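Side-chain contacts in TarM (Staphylococcus aureus subsp. aureus 21178, PDB 4X7R), which belongs to the GT-B clan of glycosyltransferases and is modelled here with UDP and (2S)-2,3-dihydroxypropyl 2-acetamido-2-deoxy-alpha-D-glucopyranoside bound: residues A[86-91]-A[142-147]; A[94-99]-A[121-126]; A[245-250]-A[485-490]; A[289-292]-A[298-301]. The protein carries 1 engineered substitution. One frame throughout, in Å; residues are numbered along the deposited sequence.

Contact 1: residues A[86-91]-A[142-147]; sequences KLLYKH and ERFSFI
Leu88 and Tyr89 of the helix meet Phe144 and Phe146 of the strand in two apolar pairs. Leu88 CD1 lies 4.0 Å from Phe144 CE2, and the two side chains run at a slant to each other. Tyr89 CE1 is 4.0 Å from Phe146 CE2, reaching the edge of the Phe146 ring near its plane. These two side chains slide past each other in opposite senses. Leu88 turns CG away from its backbone N (chi1 172°), which carries its end closer to the strand than its CB direction suggests. Further out, the Tyr89 hydroxyl is hydrogen-bonded to the backbone N of Val151, which ties the ring to the next strand. Phe146 also has a cation-pi partner in Lys130. Both phenylalanines point toward the helix and touch Ile92 on its following turn. Strand 139-147 lies between strands 129-136 and 150-157 of the large antiparallel sheet, and helix 86-95 packs on that sheet here.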
loop_
_atom_site.group_PDB
_atom_site.type_symbol
_atom_site.label_atom_id
_atom_site.label_comp_id
_atom_site.label_asym_id
_atom_site.label_seq_id
_atom_site.Cartn_x
_atom_site.Cartn_y
_atom_site.Cartn_z
ATOM N N LYS A 86 -1.498 -27.157 24.689
ATOM C CA LYS A 86 -0.399 -28.117 24.848
ATOM C C LYS A 86 -0.514 -29.342 23.956
ATOM O O LYS A 86 0.509 -29.830 23.482
ATOM C CB LYS A 86 -0.238 -28.547 26.324
ATOM C CG LYS A 86 -0.061 -27.384 27.315
ATOM C CD LYS A 86 1.364 -26.861 27.339
ATOM C CE LYS A 86 1.428 -25.401 27.675
ATOM N NZ LYS A 86 2.773 -24.869 27.370
ATOM N N LEU A 87 -1.745 -29.830 23.719
ATOM C CA LEU A 87 -2.012 -31.017 22.909
ATOM C C LEU A 87 -1.636 -30.913 21.437
ATOM O O LEU A 87 -1.258 -31.924 20.842
ATOM C CB LEU A 87 -3.450 -31.529 23.086
ATOM C CG LEU A 87 -3.832 -31.996 24.499
ATOM C CD1 LEU A 87 -5.278 -32.457 24.534
ATOM C CD2 LEU A 87 -2.899 -33.110 25.000
ATOM N N LEU A 88 -1.748 -29.713 20.842
ATOM C CA LEU A 88 -1.370 -29.526 19.454
ATOM C C LEU A 88 0.148 -29.673 19.370
ATOM O O LEU A 88 0.633 -30.369 18.487
ATOM C CB LEU A 88 -1.849 -28.152 18.932
ATOM C CG LEU A 88 -1.389 -27.701 17.543
ATOM C CD1 LEU A 88 -1.789 -28.692 16.474
ATOM C CD2 LEU A 88 -1.979 -26.371 17.204
ATOM N N TYR A 89 0.887 -29.067 20.320
ATOM C CA TYR A 89 2.351 -29.135 20.354
ATOM C C TYR A 89 2.855 -30.531 20.644
ATOM O O TYR A 89 3.851 -30.947 20.044
ATOM C CB TYR A 89 2.933 -28.114 21.334
ATOM C CG TYR A 89 2.705 -26.691 20.881
ATOM C CD1 TYR A 89 3.533 -26.102 19.928
ATOM C CD2 TYR A 89 1.652 -25.932 21.397
ATOM C CE1 TYR A 89 3.324 -24.794 19.503
ATOM C CE2 TYR A 89 1.425 -24.625 20.968
ATOM C CZ TYR A 89 2.275 -24.058 20.031
ATOM O OH TYR A 89 2.086 -22.770 19.610
ATOM N N LYS A 90 2.139 -31.270 21.527
ATOM C CA LYS A 90 2.452 -32.650 21.889
ATOM C C LYS A 90 2.247 -33.550 20.672
ATOM O O LYS A 90 3.117 -34.367 20.388
ATOM C CB LYS A 90 1.594 -33.117 23.078
ATOM C CG LYS A 90 1.951 -34.528 23.582
ATOM C CD LYS A 90 1.184 -34.914 24.850
ATOM C CE LYS A 90 1.854 -36.028 25.636
ATOM N NZ LYS A 90 1.731 -37.357 24.968
ATOM N N HIS A 91 1.122 -33.365 19.933
ATOM C CA HIS A 91 0.759 -34.082 18.704
ATOM C C HIS A 91 1.893 -33.953 17.660
ATOM O O HIS A 91 2.349 -34.965 17.126
ATOM C CB HIS A 91 -0.580 -33.531 18.147
ATOM C CG HIS A 91 -0.948 -33.980 16.758
ATOM N ND1 HIS A 91 -0.778 -33.143 15.637
ATOM C CD2 HIS A 91 -1.493 -35.152 16.347
ATOM C CE1 HIS A 91 -1.203 -33.849 14.599
ATOM N NE2 HIS A 91 -1.643 -35.065 14.978
ATOM N N GLU A 142 0.542 -31.480 4.775
ATOM C CA GLU A 142 0.330 -30.253 5.529
ATOM C C GLU A 142 1.559 -29.442 5.883
ATOM O O GLU A 142 2.676 -29.953 5.883
ATOM C CB GLU A 142 -0.508 -30.528 6.784
ATOM C CG GLU A 142 0.041 -31.632 7.643
ATOM C CD GLU A 142 -0.991 -32.290 8.527
ATOM O OE1 GLU A 142 -2.201 -32.231 8.207
ATOM O OE2 GLU A 142 -0.579 -32.882 9.545
ATOM N N ARG A 143 1.325 -28.169 6.224
ATOM C CA ARG A 143 2.341 -27.243 6.682
ATOM C C ARG A 143 1.849 -26.484 7.908
ATOM O O ARG A 143 0.829 -25.792 7.825
ATOM C CB ARG A 143 2.754 -26.253 5.571
ATOM C CG ARG A 143 3.541 -25.038 6.090
ATOM C CD ARG A 143 4.049 -24.131 4.994
ATOM N NE ARG A 143 5.239 -24.728 4.385
ATOM C CZ ARG A 143 6.121 -24.074 3.641
ATOM N NH1 ARG A 143 5.969 -22.778 3.406
ATOM N NH2 ARG A 143 7.181 -24.705 3.153
ATOM N N PHE A 144 2.615 -26.556 9.005
ATOM C CA PHE A 144 2.399 -25.750 10.200
ATOM C C PHE A 144 3.425 -24.590 10.154
ATOM O O PHE A 144 4.638 -24.828 10.019
ATOM C CB PHE A 144 2.595 -26.580 11.484
ATOM C CG PHE A 144 1.520 -27.605 11.731
ATOM C CD1 PHE A 144 1.628 -28.891 11.208
ATOM C CD2 PHE A 144 0.388 -27.283 12.476
ATOM C CE1 PHE A 144 0.621 -29.834 11.418
ATOM C CE2 PHE A 144 -0.607 -28.241 12.712
ATOM C CZ PHE A 144 -0.486 -29.511 12.182
ATOM N N SER A 145 2.921 -23.351 10.265
ATOM C CA SER A 145 3.706 -22.119 10.273
ATOM C C SER A 145 3.746 -21.543 11.682
ATOM O O SER A 145 2.706 -21.429 12.344
ATOM C CB SER A 145 3.138 -21.106 9.284
ATOM O OG SER A 145 3.117 -21.697 7.995
ATOM N N PHE A 146 4.965 -21.218 12.140
ATOM C CA PHE A 146 5.269 -20.695 13.474
ATOM C C PHE A 146 6.007 -19.364 13.421
ATOM O O PHE A 146 6.799 -19.130 12.511
ATOM C CB PHE A 146 6.161 -21.692 14.246
ATOM C CG PHE A 146 5.663 -23.112 14.395
ATOM C CD1 PHE A 146 5.775 -24.020 13.345
ATOM C CD2 PHE A 146 5.176 -23.570 15.613
ATOM C CE1 PHE A 146 5.324 -25.332 13.483
ATOM C CE2 PHE A 146 4.730 -24.886 15.756
ATOM C CZ PHE A 146 4.812 -25.763 14.691
ATOM N N ILE A 147 5.756 -18.509 14.429
ATOM C CA ILE A 147 6.439 -17.237 14.715
ATOM C C ILE A 147 6.776 -17.308 16.212
ATOM O O ILE A 147 5.871 -17.532 17.030
ATOM C CB ILE A 147 5.633 -15.977 14.353
ATOM C CG1 ILE A 147 5.409 -15.878 12.825
ATOM C CG2 ILE A 147 6.348 -14.711 14.895
ATOM C CD1 ILE A 147 4.341 -14.946 12.409
#

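Contact 2: residues A[94-99]-A[121-126]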
loop_
_atom_site.group_PDB
_atom_site.type_symbol
_atom_site.label_atom_id
_atom_site.label_comp_id
_atom_site.label_asym_id
_atom_site.label_seq_id
_atom_site.Cartn_x
_atom_site.Cartn_y
_atom_site.Cartn_z
ATOM N N GLU A 94 5.040 -35.789 18.779
ATOM C CA GLU A 94 4.845 -37.245 18.687
ATOM C C GLU A 94 5.056 -37.779 17.284
ATOM O O GLU A 94 5.576 -38.878 17.133
ATOM C CB GLU A 94 3.467 -37.685 19.218
ATOM C CG GLU A 94 3.303 -37.667 20.736
ATOM C CD GLU A 94 4.348 -38.366 21.591
ATOM O OE1 GLU A 94 4.814 -39.463 21.204
ATOM O OE2 GLU A 94 4.680 -37.821 22.670
ATOM N N ARG A 95 4.673 -36.998 16.259
ATOM C CA ARG A 95 4.822 -37.360 14.846
ATOM C C ARG A 95 6.287 -37.362 14.414
ATOM O O ARG A 95 6.626 -37.996 13.414
ATOM C CB ARG A 95 3.998 -36.424 13.951
ATOM C CG ARG A 95 2.500 -36.539 14.189
ATOM C CD ARG A 95 1.744 -35.433 13.496
ATOM N NE ARG A 95 1.702 -35.626 12.048
ATOM C CZ ARG A 95 0.980 -34.883 11.220
ATOM N NH1 ARG A 95 0.237 -33.889 11.685
ATOM N NH2 ARG A 95 0.997 -35.126 9.919
ATOM N N LEU A 96 7.147 -36.642 15.158
ATOM C CA LEU A 96 8.584 -36.563 14.901
ATOM C C LEU A 96 9.366 -37.516 15.818
ATOM O O LEU A 96 10.581 -37.648 15.671
ATOM C CB LEU A 96 9.084 -35.117 15.044
ATOM C CG LEU A 96 8.566 -34.113 14.006
ATOM C CD1 LEU A 96 8.752 -32.692 14.490
ATOM C CD2 LEU A 96 9.230 -34.313 12.662
ATOM N N LYS A 97 8.664 -38.180 16.760
ATOM C CA LYS A 97 9.267 -39.146 17.675
ATOM C C LYS A 97 9.557 -40.423 16.885
ATOM O O LYS A 97 8.756 -40.826 16.032
ATOM C CB LYS A 97 8.343 -39.431 18.872
ATOM C CG LYS A 97 9.078 -39.950 20.102
ATOM C CD LYS A 97 8.114 -40.444 21.178
ATOM C CE LYS A 97 8.811 -41.292 22.213
ATOM N NZ LYS A 97 7.881 -41.727 23.286
ATOM N N ASN A 98 10.717 -41.033 17.153
ATOM C CA ASN A 98 11.190 -42.244 16.484
ATOM C C ASN A 98 11.432 -42.035 14.970
ATOM O O ASN A 98 10.966 -42.813 14.132
ATOM C CB ASN A 98 10.330 -43.484 16.826
ATOM C CG ASN A 98 10.409 -43.916 18.279
ATOM O OD1 ASN A 98 11.471 -43.882 18.921
ATOM N ND2 ASN A 98 9.287 -44.374 18.826
ATOM N N THR A 99 12.167 -40.955 14.647
ATOM C CA THR A 99 12.583 -40.586 13.295
ATOM C C THR A 99 14.112 -40.449 13.237
ATOM O O THR A 99 14.780 -40.434 14.276
ATOM C CB THR A 99 11.916 -39.267 12.813
ATOM O OG1 THR A 99 12.258 -38.193 13.690
ATOM C CG2 THR A 99 10.407 -39.384 12.622
ATOM N N ALA A 121 8.800 -35.606 7.765
ATOM C CA ALA A 121 8.762 -34.151 7.788
ATOM C C ALA A 121 9.968 -33.430 7.237
ATOM O O ALA A 121 11.065 -33.971 7.161
ATOM C CB ALA A 121 8.455 -33.652 9.197
ATOM N N TYR A 122 9.734 -32.177 6.884
ATOM C CA TYR A 122 10.697 -31.190 6.447
ATOM C C TYR A 122 10.498 -29.985 7.378
ATOM O O TYR A 122 9.377 -29.472 7.494
ATOM C CB TYR A 122 10.428 -30.796 4.987
ATOM C CG TYR A 122 11.238 -29.616 4.508
ATOM C CD1 TYR A 122 12.497 -29.793 3.939
ATOM C CD2 TYR A 122 10.720 -28.323 4.561
ATOM C CE1 TYR A 122 13.236 -28.707 3.470
ATOM C CE2 TYR A 122 11.453 -27.232 4.103
ATOM C CZ TYR A 122 12.711 -27.429 3.558
ATOM O OH TYR A 122 13.429 -26.354 3.098
ATOM N N ILE A 123 11.577 -29.547 8.049
ATOM C CA ILE A 123 11.551 -28.372 8.929
ATOM C C ILE A 123 12.561 -27.339 8.425
ATOM O O ILE A 123 13.723 -27.687 8.203
ATOM C CB ILE A 123 11.758 -28.712 10.438
ATOM C CG1 ILE A 123 10.760 -29.806 10.918
ATOM C CG2 ILE A 123 11.669 -27.424 11.297
ATOM C CD1 ILE A 123 10.845 -30.220 12.352
ATOM N N ARG A 124 12.117 -26.084 8.252
ATOM C CA ARG A 124 12.956 -24.965 7.833
ATOM C C ARG A 124 12.822 -23.830 8.865
ATOM O O ARG A 124 11.760 -23.209 8.979
ATOM C CB ARG A 124 12.583 -24.501 6.408
ATOM C CG ARG A 124 13.477 -23.407 5.816
ATOM C CD ARG A 124 12.707 -22.465 4.885
ATOM N NE ARG A 124 12.041 -23.180 3.789
ATOM C CZ ARG A 124 10.872 -22.834 3.255
ATOM N NH1 ARG A 124 10.221 -21.765 3.699
ATOM N NH2 ARG A 124 10.343 -23.557 2.275
ATOM N N LYS A 125 13.923 -23.567 9.599
ATOM C CA LYS A 125 14.047 -22.516 10.620
ATOM C C LYS A 125 14.894 -21.343 10.075
ATOM O O LYS A 125 16.063 -21.534 9.730
ATOM C CB LYS A 125 14.712 -23.074 11.901
ATOM C CG LYS A 125 13.858 -24.008 12.744
ATOM C CD LYS A 125 14.687 -24.585 13.892
ATOM C CE LYS A 125 13.892 -25.466 14.822
ATOM N NZ LYS A 125 14.679 -25.863 16.020
ATOM N N SER A 126 14.303 -20.141 9.999
ATOM C CA SER A 126 14.980 -18.923 9.553
ATOM C C SER A 126 14.521 -17.758 10.432
ATOM O O SER A 126 13.331 -17.425 10.430
ATOM C CB SER A 126 14.725 -18.648 8.068
ATOM O OG SER A 126 13.493 -17.992 7.799
#
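Leu96 touches Ala121 and Ile123 with its two methyl branches, one for each residue. These apolar contacts make up the whole junction, and no hydrogen bond crosses it. Leu96 CD2 packs on Ala121 CB at 3.6 Å. Leu96 CD1 meets Ile123 CD1 at 3.9 Å, with the leucine and isoleucine reaching toward each other tip to tip. Ala121 and Ile123 are two apart on the strand and both direct their CB toward Leu96, so the forked end of the leucine spans the pair. Leu96 sets CG opposite its own carbonyl carbon (chi1 -66°), with the fork directed at the strand.

The polar part lies within 94-99. Thr99 OG1 donates to Leu96 O at 2.7 Å. The donor sits 32° off the carbonyl plane. This bond ties Thr99 back to the backbone of Leu96, the residue that makes the apolar contacts.

Arg95 forms a salt bridge with Glu142 and a cation-pi contact with Phe134. Strand 119-126 runs between strands 108-113 and 129-136 of the antiparallel sheet. Tyr111 of the former touches Leu96, Thr99 and Ile123, so the connection from helix 86-95 into edge strand 99-103 is packed on the sheet.

Contact 3: residues A[245-250]-A[485-490]; sequences YGVIHV and EKWLNL. With 3YW ((2S)-2,3-dihydroxypropyl 2-acetamido-2-deoxy-alpha-D-glucopyranoside), chain F.
Tyr245 and Leu490 are the nearest backbone positions between the segments, with their CA atoms 9.5 Å apart. Residues 245-247 are extended and 485-490 are helical. At this spacing the side chains bridge the gap. The Tyr245 ring crosses Leu490 at a slant. Tyr245 CE1 is 3.9 Å from Leu490 CB and equally close to Leu490 CD1. The hydroxyl end reaches the backbone of the same residue, with Tyr245 OH 3.1 Å from Leu490 O, but its hydrogen bond is to Gln243. Val247 meets Trp487 at about a right angle. Val247 CG2 comes to the indole edge in the ring plane, 3.6 Å from Trp487 CH2. The other methyl, CG1, lies above one face of the His249 ring, offset toward its rim. Thus one valine touches both the C-terminal helix and a ligand-binding residue. Trp487 packs further edge-to-face with Phe29.

His249 is hydrogen-bonded to 3YW. His249 ND1 and 3YW O6 are 2.7 Å apart in a nearly straight bond (167°), and O6 lies in the ring plane. The other ring nitrogen, NE2, is hydrogen-bonded to Asp226; the two bonds together probably fix the ring's rotation. Val250 CG1 is 3.3 Å from 3YW O7. The junction with helix 480-492 is therefore mainly apolar, while polar binding is at His249, further along the segment; Val247 and Asp226 probably help hold His249 in place for the ligand.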
loop_
_atom_site.group_PDB
_atom_site.type_symbol
_atom_site.label_atom_id
_atom_site.label_comp_id
_atom_site.label_asym_id
_atom_site.label_seq_id
_atom_site.Cartn_x
_atom_site.Cartn_y
_atom_site.Cartn_z
ATOM N N TYR A 245 -18.511 6.071 1.422
ATOM C CA TYR A 245 -17.743 6.860 0.449
ATOM C C TYR A 245 -16.679 6.005 -0.143
ATOM O O TYR A 245 -16.115 5.160 0.545
ATOM C CB TYR A 245 -17.059 8.100 1.093
ATOM C CG TYR A 245 -18.038 9.088 1.680
ATOM C CD1 TYR A 245 -18.648 10.051 0.882
ATOM C CD2 TYR A 245 -18.423 9.006 3.013
ATOM C CE1 TYR A 245 -19.604 10.921 1.403
ATOM C CE2 TYR A 245 -19.360 9.890 3.551
ATOM C CZ TYR A 245 -19.958 10.834 2.738
ATOM O OH TYR A 245 -20.920 11.665 3.241
ATOM N N GLY A 246 -16.391 6.252 -1.408
ATOM C CA GLY A 246 -15.315 5.569 -2.119
ATOM C C GLY A 246 -14.330 6.643 -2.520
ATOM O O GLY A 246 -14.760 7.691 -3.010
ATOM N N VAL A 247 -13.014 6.443 -2.248
ATOM C CA VAL A 247 -11.994 7.397 -2.703
ATOM C C VAL A 247 -11.227 6.724 -3.844
ATOM O O VAL A 247 -10.642 5.661 -3.633
ATOM C CB VAL A 247 -11.020 7.927 -1.596
ATOM C CG1 VAL A 247 -9.901 8.782 -2.209
ATOM C CG2 VAL A 247 -11.755 8.713 -0.505
ATOM N N ILE A 248 -11.244 7.330 -5.040
ATOM C CA ILE A 248 -10.488 6.847 -6.202
ATOM C C ILE A 248 -9.108 7.547 -6.166
ATOM O O ILE A 248 -9.015 8.772 -6.134
ATOM C CB ILE A 248 -11.296 6.974 -7.509
ATOM C CG1 ILE A 248 -12.393 5.844 -7.499
ATOM C CG2 ILE A 248 -10.372 6.847 -8.736
ATOM C CD1 ILE A 248 -13.402 5.866 -8.497
ATOM N N HIS A 249 -8.055 6.759 -6.017
ATOM C CA HIS A 249 -6.703 7.296 -5.844
ATOM C C HIS A 249 -5.911 7.370 -7.157
ATOM O O HIS A 249 -4.829 7.957 -7.190
ATOM C CB HIS A 249 -5.932 6.442 -4.820
ATOM C CG HIS A 249 -6.399 6.630 -3.420
ATOM N ND1 HIS A 249 -5.845 7.599 -2.606
ATOM C CD2 HIS A 249 -7.363 5.977 -2.734
ATOM C CE1 HIS A 249 -6.475 7.498 -1.447
ATOM N NE2 HIS A 249 -7.401 6.538 -1.481
ATOM N N VAL A 250 -6.442 6.806 -8.217
ATOM C CA VAL A 250 -5.697 6.668 -9.484
ATOM C C VAL A 250 -6.461 7.219 -10.693
ATOM O O VAL A 250 -7.666 7.442 -10.632
ATOM C CB VAL A 250 -5.340 5.158 -9.725
ATOM C CG1 VAL A 250 -4.514 4.561 -8.571
ATOM C CG2 VAL A 250 -6.607 4.318 -9.922
ATOM N N GLU A 485 -13.218 21.071 5.402
ATOM C CA GLU A 485 -14.575 21.592 5.172
ATOM C C GLU A 485 -15.283 20.875 4.019
ATOM O O GLU A 485 -16.487 20.693 4.095
ATOM C CB GLU A 485 -14.548 23.093 4.930
ATOM C CG GLU A 485 -14.285 23.892 6.198
ATOM C CD GLU A 485 -13.707 25.270 5.902
ATOM O OE1 GLU A 485 -13.921 25.784 4.779
ATOM O OE2 GLU A 485 -13.009 25.824 6.782
ATOM N N LYS A 486 -14.535 20.444 2.971
ATOM C CA LYS A 486 -15.082 19.670 1.862
ATOM C C LYS A 486 -15.623 18.330 2.325
ATOM O O LYS A 486 -16.709 17.945 1.888
ATOM C CB LYS A 486 -14.065 19.485 0.723
ATOM C CG LYS A 486 -14.012 20.742 -0.158
ATOM C CD LYS A 486 -12.772 20.727 -1.039
ATOM C CE LYS A 486 -12.686 22.030 -1.821
ATOM N NZ LYS A 486 -11.859 21.846 -3.031
ATOM N N TRP A 487 -14.884 17.633 3.204
ATOM C CA TRP A 487 -15.302 16.359 3.784
ATOM C C TRP A 487 -16.508 16.562 4.690
ATOM O O TRP A 487 -17.453 15.779 4.605
ATOM C CB TRP A 487 -14.156 15.717 4.608
ATOM C CG TRP A 487 -13.146 14.966 3.776
ATOM C CD1 TRP A 487 -11.836 15.300 3.574
ATOM C CD2 TRP A 487 -13.360 13.720 3.081
ATOM N NE1 TRP A 487 -11.224 14.348 2.784
ATOM C CE2 TRP A 487 -12.138 13.364 2.473
ATOM C CE3 TRP A 487 -14.474 12.887 2.897
ATOM C CZ2 TRP A 487 -11.983 12.169 1.749
ATOM C CZ3 TRP A 487 -14.329 11.716 2.165
ATOM C CH2 TRP A 487 -13.097 11.366 1.602
ATOM N N LEU A 488 -16.459 17.578 5.578
ATOM C CA LEU A 488 -17.540 17.923 6.531
ATOM C C LEU A 488 -18.855 18.293 5.818
ATOM O O LEU A 488 -19.924 17.907 6.277
ATOM C CB LEU A 488 -17.097 19.025 7.533
ATOM C CG LEU A 488 -16.078 18.574 8.595
ATOM C CD1 LEU A 488 -15.769 19.698 9.584
ATOM C CD2 LEU A 488 -16.606 17.394 9.419
ATOM N N ASN A 489 -18.757 18.971 4.674
ATOM C CA ASN A 489 -19.889 19.321 3.815
ATOM C C ASN A 489 -20.683 18.044 3.401
ATOM O O ASN A 489 -21.910 18.052 3.453
ATOM C CB ASN A 489 -19.379 20.063 2.575
ATOM C CG ASN A 489 -20.472 20.506 1.637
ATOM O OD1 ASN A 489 -21.441 21.152 2.036
ATOM N ND2 ASN A 489 -20.355 20.118 0.382
ATOM N N LEU A 490 -19.974 16.953 3.050
ATOM C CA LEU A 490 -20.563 15.645 2.697
ATOM C C LEU A 490 -21.126 14.923 3.915
ATOM O O LEU A 490 -22.259 14.439 3.864
ATOM C CB LEU A 490 -19.537 14.731 1.992
ATOM C CG LEU A 490 -19.011 15.210 0.658
ATOM C CD1 LEU A 490 -17.973 14.236 0.100
ATOM C CD2 LEU A 490 -20.162 15.443 -0.360
HETATM O O3A 3YW F . -3.456 1.487 -6.625
HETATM C C4A 3YW F . -2.250 4.465 -4.696
HETATM C C5A 3YW F . -2.271 3.383 -5.748
HETATM O O5 3YW F . -2.838 7.468 -4.385
HETATM C C6A 3YW F . -3.521 2.540 -5.676
HETATM C C5 3YW F . -2.068 8.630 -4.049
HETATM C C6 3YW F . -2.687 9.208 -2.798
HETATM C C4 3YW F . -2.059 9.571 -5.251
HETATM O O6 3YW F . -4.052 9.552 -2.991
HETATM C C3 3YW F . -1.295 8.893 -6.383
HETATM O O4 3YW F . -1.402 10.789 -4.915
HETATM O O3 3YW F . -1.265 9.704 -7.558
HETATM O O7 3YW F . -2.116 6.759 -9.365
HETATM C C7 3YW F . -1.079 6.474 -8.775
HETATM C C8 3YW F . 0.074 5.812 -9.468
HETATM N N2 3YW F . -0.905 6.742 -7.480
HETATM C C2 3YW F . -1.858 7.505 -6.690
HETATM C C1 3YW F . -2.334 6.696 -5.470
HETATM O O1 3YW F . -1.516 5.629 -5.081
HETATM O O2 3YW F . -1.120 2.555 -5.581
#

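Contact 4: residues A[289-292]-A[298-301]; sequences DILN and NIFT
Ile299 lays its CG1 branch against two neighbouring helix residues, Ile290 and Leu291. Ile299 CG1 is 3.8 Å from both Ile290 CG2 and Leu291 CD2. Ile290 CG2 also reaches Ile299 CD1, at 3.9 Å. The two isoleucines cross at about a right angle. Leu291 instead runs alongside Ile299 in the opposite sense, and Leu291 CD2 is also 4.1 Å from Ile299 CB. Ile299 is bent at its second torsion (chi2 -62°), which folds CD1 back from a fully extended chain while CG1 faces the helix. Ile290 points its CB at the strand, whereas Leu291 reaches it with the end of its side chain.

The two segments belong to a beta-alpha-beta unit: strand 278-281, helix 284-293, then strand 299-301 parallel to the first. Such crossover units build the Rossmann-like sheets of GT-B proteins, and strand 299-301 is an outermost strand of this one. Apolar packing alone joins the segments directly.

The first strand of the unit adds Val281 beside Ile290 and Val279 beside Ile299. Arg287, one turn earlier on the helix, donates its NE to the backbone O of Ile299. Asp289 is turned elsewhere and forms a salt bridge with Lys425.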
loop_
_atom_site.group_PDB
_atom_site.type_symbol
_atom_site.label_atom_id
_atom_site.label_comp_id
_atom_site.label_asym_id
_atom_site.label_seq_id
_atom_site.Cartn_x
_atom_site.Cartn_y
_atom_site.Cartn_z
ATOM N N ASP A 289 -14.013 14.474 -16.302
ATOM C CA ASP A 289 -13.840 13.341 -17.228
ATOM C C ASP A 289 -14.805 12.223 -16.874
ATOM O O ASP A 289 -15.462 11.688 -17.749
ATOM C CB ASP A 289 -12.389 12.811 -17.209
ATOM C CG ASP A 289 -11.399 13.746 -17.861
ATOM O OD1 ASP A 289 -11.837 14.647 -18.600
ATOM O OD2 ASP A 289 -10.190 13.539 -17.682
ATOM N N ILE A 290 -14.961 11.947 -15.584
ATOM C CA ILE A 290 -15.872 10.891 -15.127
ATOM C C ILE A 290 -17.329 11.233 -15.461
ATOM O O ILE A 290 -18.060 10.383 -15.961
ATOM C CB ILE A 290 -15.641 10.580 -13.620
ATOM C CG1 ILE A 290 -14.316 9.798 -13.428
ATOM C CG2 ILE A 290 -16.847 9.824 -13.011
ATOM C CD1 ILE A 290 -13.879 9.601 -11.986
ATOM N N LEU A 291 -17.737 12.463 -15.157
ATOM C CA LEU A 291 -19.096 12.952 -15.392
ATOM C C LEU A 291 -19.460 12.927 -16.880
ATOM O O LEU A 291 -20.600 12.623 -17.211
ATOM C CB LEU A 291 -19.301 14.366 -14.788
ATOM C CG LEU A 291 -19.297 14.473 -13.254
ATOM C CD1 LEU A 291 -19.398 15.934 -12.832
ATOM C CD2 LEU A 291 -20.411 13.664 -12.626
ATOM N N ASN A 292 -18.490 13.215 -17.762
ATOM C CA ASN A 292 -18.705 13.202 -19.208
ATOM C C ASN A 292 -18.859 11.813 -19.763
ATOM O O ASN A 292 -19.728 11.620 -20.612
ATOM C CB ASN A 292 -17.631 13.997 -19.955
ATOM C CG ASN A 292 -17.614 15.461 -19.608
ATOM O OD1 ASN A 292 -18.640 16.048 -19.262
ATOM N ND2 ASN A 292 -16.434 16.094 -19.661
ATOM N N ASN A 298 -22.923 11.721 -8.206
ATOM C CA ASN A 298 -22.228 11.687 -6.910
ATOM C C ASN A 298 -20.696 11.605 -6.950
ATOM O O ASN A 298 -20.119 10.812 -6.203
ATOM C CB ASN A 298 -22.773 10.519 -6.066
ATOM C CG ASN A 298 -23.893 10.852 -5.127
ATOM O OD1 ASN A 298 -24.470 11.936 -5.153
ATOM N ND2 ASN A 298 -24.237 9.900 -4.281
ATOM N N ILE A 299 -20.047 12.436 -7.764
ATOM C CA ILE A 299 -18.597 12.519 -7.907
ATOM C C ILE A 299 -18.158 13.849 -7.307
ATOM O O ILE A 299 -18.656 14.900 -7.701
ATOM C CB ILE A 299 -18.155 12.376 -9.404
ATOM C CG1 ILE A 299 -18.875 11.203 -10.131
ATOM C CG2 ILE A 299 -16.628 12.310 -9.533
ATOM C CD1 ILE A 299 -18.636 9.688 -9.563
ATOM N N PHE A 300 -17.246 13.801 -6.359
ATOM C CA PHE A 300 -16.797 15.000 -5.673
ATOM C C PHE A 300 -15.294 15.093 -5.716
ATOM O O PHE A 300 -14.622 14.071 -5.641
ATOM C CB PHE A 300 -17.302 14.983 -4.201
ATOM C CG PHE A 300 -18.803 14.829 -4.079
ATOM C CD1 PHE A 300 -19.654 15.905 -4.332
ATOM C CD2 PHE A 300 -19.372 13.601 -3.740
ATOM C CE1 PHE A 300 -21.041 15.763 -4.211
ATOM C CE2 PHE A 300 -20.757 13.458 -3.616
ATOM C CZ PHE A 300 -21.583 14.533 -3.864
ATOM N N THR A 301 -14.764 16.304 -5.914
ATOM C CA THR A 301 -13.329 16.504 -5.920
ATOM C C THR A 301 -12.900 16.897 -4.526
ATOM O O THR A 301 -13.421 17.867 -3.969
ATOM C CB THR A 301 -12.903 17.579 -6.927
ATOM O OG1 THR A 301 -13.163 17.112 -8.250
ATOM C CG2 THR A 301 -11.418 17.952 -6.785
#

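Overall arrangement
From the N terminus, helix 86-95 comes first and serves contacts 1 and 2. Contact 2 closes its loop at strand 119-126. Contact 1 opens earlier and closes later, at strand 139-147, so it encloses contact 2. The two contacts touch each other, and both fix the helix region on the antiparallel sheet. After them, contact 3 opens at strand 243-247 and closes only at the C-terminal helix 480-492. Contact 4 is short and lies within that long loop. Leu490 packs on Phe300 between them, at the seven-stranded parallel sheet. The two pairs lie on opposite sides of the chain's centre; the centres of contacts 1 and 3 are about 46 Å apart.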